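Long-range contact in putative secreted endoglycosylceramidase (Rhodococcus hoagii, PDB 6JYZ), which probably hydrolyses O-glycosidic bonds as a family 5 glycoside hydrolase, acting as an endogalactosylceramidase on glycolipids: residues Pro143-Gly148 against Cys167-Gln172. Residues are numbered along the deposited sequence; the frame is centred on the assembly and turned at random.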
ATOM      1  N   PRO A 143       5.092  32.141 -14.997  1.00 19.46           N
ATOM      2  CA  PRO A 143       6.390  32.330 -14.460  1.00 21.56           C
ATOM      3  C   PRO A 143       6.479  31.580 -13.133  1.00 18.66           C
ATOM      4  O   PRO A 143       5.591  31.528 -12.286  1.00 21.90           O
ATOM      5  CB  PRO A 143       6.489  33.862 -14.281  1.00 22.93           C
ATOM      6  CG  PRO A 143       5.477  34.432 -15.197  1.00 22.90           C
ATOM      7  CD  PRO A 143       4.360  33.420 -15.143  1.00 19.38           C
ATOM      8  N   LEU A 144       7.638  31.010 -13.070  1.00 15.39           N
ATOM      9  CA  LEU A 144       8.225  30.407 -11.890  1.00 13.83           C
ATOM     10  C   LEU A 144       7.744  28.971 -11.682  1.00 15.48           C
ATOM     11  O   LEU A 144       8.223  28.301 -10.763  1.00 17.33           O
ATOM     12  CB  LEU A 144       8.011  31.217 -10.601  1.00 15.86           C
ATOM     13  CG  LEU A 144       8.431  32.685 -10.730  1.00 17.81           C
ATOM     14  CD1 LEU A 144       8.134  33.408  -9.402  1.00 19.88           C
ATOM     15  CD2 LEU A 144       9.888  32.766 -11.110  1.00 19.80           C
ATOM     16  N   LEU A 145       6.774  28.506 -12.468  1.00 13.41           N
ATOM     17  CA  LEU A 145       6.228  27.144 -12.289  1.00 12.95           C
ATOM     18  C   LEU A 145       6.729  26.233 -13.386  1.00 14.85           C
ATOM     19  O   LEU A 145       7.126  26.661 -14.466  1.00 17.23           O
ATOM     20  CB  LEU A 145       4.709  27.198 -12.327  1.00 13.52           C
ATOM     21  CG  LEU A 145       4.042  28.119 -11.310  1.00 15.60           C
ATOM     22  CD1 LEU A 145       2.541  27.947 -11.399  1.00 16.15           C
ATOM     23  CD2 LEU A 145       4.524  27.802  -9.893  1.00 15.69           C
ATOM     24  N   GLN A 146       6.657  24.918 -13.116  1.00 14.14           N
ATOM     25  CA  GLN A 146       7.057  23.858 -14.043  1.00 15.68           C
ATOM     26  C   GLN A 146       5.812  23.193 -14.632  1.00 12.79           C
ATOM     27  O   GLN A 146       4.763  23.106 -13.994  1.00 12.37           O
ATOM     28  CB  GLN A 146       7.910  22.827 -13.271  1.00 15.26           C
ATOM     29  CG  GLN A 146       9.286  23.378 -12.881  1.00 20.72           C
ATOM     30  CD  GLN A 146      10.267  22.317 -12.426  1.00 23.19           C
ATOM     31  OE1 GLN A 146      10.170  21.118 -12.765  1.00 25.81           O
ATOM     32  NE2 GLN A 146      11.226  22.754 -11.628  1.00 28.16           N
ATOM     33  N   ARG A 147       5.929  22.560 -15.782  1.00 14.10           N
ATOM     34  CA  ARG A 147       4.808  21.880 -16.408  1.00 13.22           C
ATOM     35  C   ARG A 147       4.365  20.678 -15.588  1.00 13.37           C
ATOM     36  O   ARG A 147       5.207  19.958 -15.010  1.00 15.79           O
ATOM     37  CB  ARG A 147       5.235  21.308 -17.768  1.00 16.57           C
ATOM     38  CG  ARG A 147       5.683  22.457 -18.676  1.00 17.65           C
ATOM     39  CD  ARG A 147       5.969  21.952 -20.115  1.00 18.72           C
ATOM     40  NE  ARG A 147       4.752  21.576 -20.777  1.00 20.69           N
ATOM     41  CZ  ARG A 147       3.798  22.430 -21.250  1.00 20.44           C
ATOM     42  NH1 ARG A 147       3.973  23.717 -21.072  1.00 22.38           N
ATOM     43  NH2 ARG A 147       2.697  21.926 -21.734  1.00 22.84           N
ATOM     44  N   GLY A 148       3.063  20.515 -15.430  1.00 12.18           N
ATOM     45  CA  GLY A 148       2.486  19.323 -14.804  1.00 12.15           C
ATOM     46  C   GLY A 148       2.229  18.244 -15.852  1.00 11.79           C
ATOM     47  O   GLY A 148       2.010  18.513 -17.034  1.00 11.87           O
ATOM     48  N   CYS A 167       0.290  23.811 -13.796  1.00 11.16           N
ATOM     49  CA  CYS A 167       1.725  23.857 -13.519  1.00 11.76           C
ATOM     50  C   CYS A 167       2.001  23.858 -12.045  1.00 12.01           C
ATOM     51  O   CYS A 167       1.105  24.095 -11.235  1.00 13.63           O
ATOM     52  CB  CYS A 167       2.318  25.061 -14.225  1.00 12.46           C
ATOM     53  SG  CYS A 167       1.961  25.026 -16.014  1.00 14.99           S
ATOM     54  N   ASN A 168       3.203  23.489 -11.663  1.00 11.17           N
ATOM     55  CA  ASN A 168       3.499  23.282 -10.248  1.00 10.87           C
ATOM     56  C   ASN A 168       4.793  23.954  -9.781  1.00 11.61           C
ATOM     57  O   ASN A 168       5.597  24.415 -10.601  1.00 13.00           O
ATOM     58  CB  ASN A 168       3.509  21.767  -9.942  1.00 11.69           C
ATOM     59  CG  ASN A 168       4.500  21.008 -10.774  1.00 13.28           C
ATOM     60  OD1 ASN A 168       5.661  21.401 -10.833  1.00 13.70           O
ATOM     61  ND2 ASN A 168       4.089  19.909 -11.395  1.00 13.54           N
ATOM     62  N   ILE A 169       4.930  24.000  -8.456  1.00 12.21           N
ATOM     63  CA  ILE A 169       6.163  24.555  -7.877  1.00 14.33           C
ATOM     64  C   ILE A 169       7.224  23.454  -7.823  1.00 13.86           C
ATOM     65  O   ILE A 169       7.036  22.383  -7.206  1.00 14.75           O
ATOM     66  CB  ILE A 169       5.879  25.125  -6.499  1.00 14.49           C
ATOM     67  CG1 ILE A 169       4.934  26.307  -6.633  1.00 15.39           C
ATOM     68  CG2 ILE A 169       7.176  25.598  -5.799  1.00 16.67           C
ATOM     69  CD1 ILE A 169       4.504  26.933  -5.264  1.00 19.04           C
ATOM     70  N   GLY A 170       8.317  23.656  -8.555  1.00 14.97           N
ATOM     71  CA  GLY A 170       9.500  22.792  -8.387  1.00 15.26           C
ATOM     72  C   GLY A 170       9.366  21.423  -9.033  1.00 17.63           C
ATOM     73  O   GLY A 170      10.198  20.575  -8.768  1.00 18.61           O
ATOM     74  N   GLY A 171       8.344  21.151  -9.866  1.00 15.36           N
ATOM     75  CA  GLY A 171       8.109  19.830 -10.444  1.00 14.47           C
ATOM     76  C   GLY A 171       7.409  18.898  -9.455  1.00 13.46           C
ATOM     77  O   GLY A 171       7.147  17.753  -9.831  1.00 16.39           O
ATOM     78  N   GLN A 172       7.066  19.332  -8.266  1.00 12.54           N
ATOM     79  CA  GLN A 172       6.375  18.437  -7.337  1.00 12.42           C
ATOM     80  C   GLN A 172       4.913  18.295  -7.754  1.00 11.83           C
ATOM     81  O   GLN A 172       4.161  19.269  -7.844  1.00 11.69           O
ATOM     82  CB  GLN A 172       6.422  19.070  -5.937  1.00 15.21           C
ATOM     83  CG  GLN A 172       5.806  18.133  -4.898  1.00 18.70           C
ATOM     84  CD  GLN A 172       5.429  18.737  -3.572  1.00 31.17           C
ATOM     85  OE1 GLN A 172       5.928  19.792  -3.186  1.00 32.22           O
ATOM     86  NE2 GLN A 172       4.489  18.076  -2.888  1.00 34.56           N
TER
HETATM   87  O   HOH W   1       9.123  25.909 -10.025  1.00 23.53           O
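Gln146 and Asn168 bond to each other twice through their backbones: Gln146 N gives to Asn168 O at 2.8 Å and Asn168 N to Gln146 O at 2.8 Å, the antiparallel hydrogen-bonded pair. Two residues along, a water bridges the segments in place of a direct bond, donating to Leu144 O and accepting from Gly170 N. Leu145 turns its side chain onto the other segment, CB against Cys167 CB at 3.7 Å and CD2 against Ile169 CG1 at 3.6 Å. The Gln146 side chain, extended beyond CG, lays its amide over the Gly170-Gly171 peptide; OE1 comes within 3.4 Å of Gly171 CA. With CG set between the backbone N and the carbonyl carbon (chi1 58°), the Asn168 amide comes back toward residues 143-148, although its CB starts away from them, and OD1 takes a weak hydrogen bond from Gly171 N of the type I' turn Ile169-Gln172, in which Gly170 and Gly171 both have positive phi. Further out, Cys167 SG is tied to Cys141 by a disulfide, Arg147 NH1 reaches Gln139 O, and Lys373 NZ bonds Gly171 O. This is a single antiparallel bridge, disulfide-anchored, in the long loop between strand 119-124 and helix 177-187 of the family 5 (beta/alpha)8 barrel.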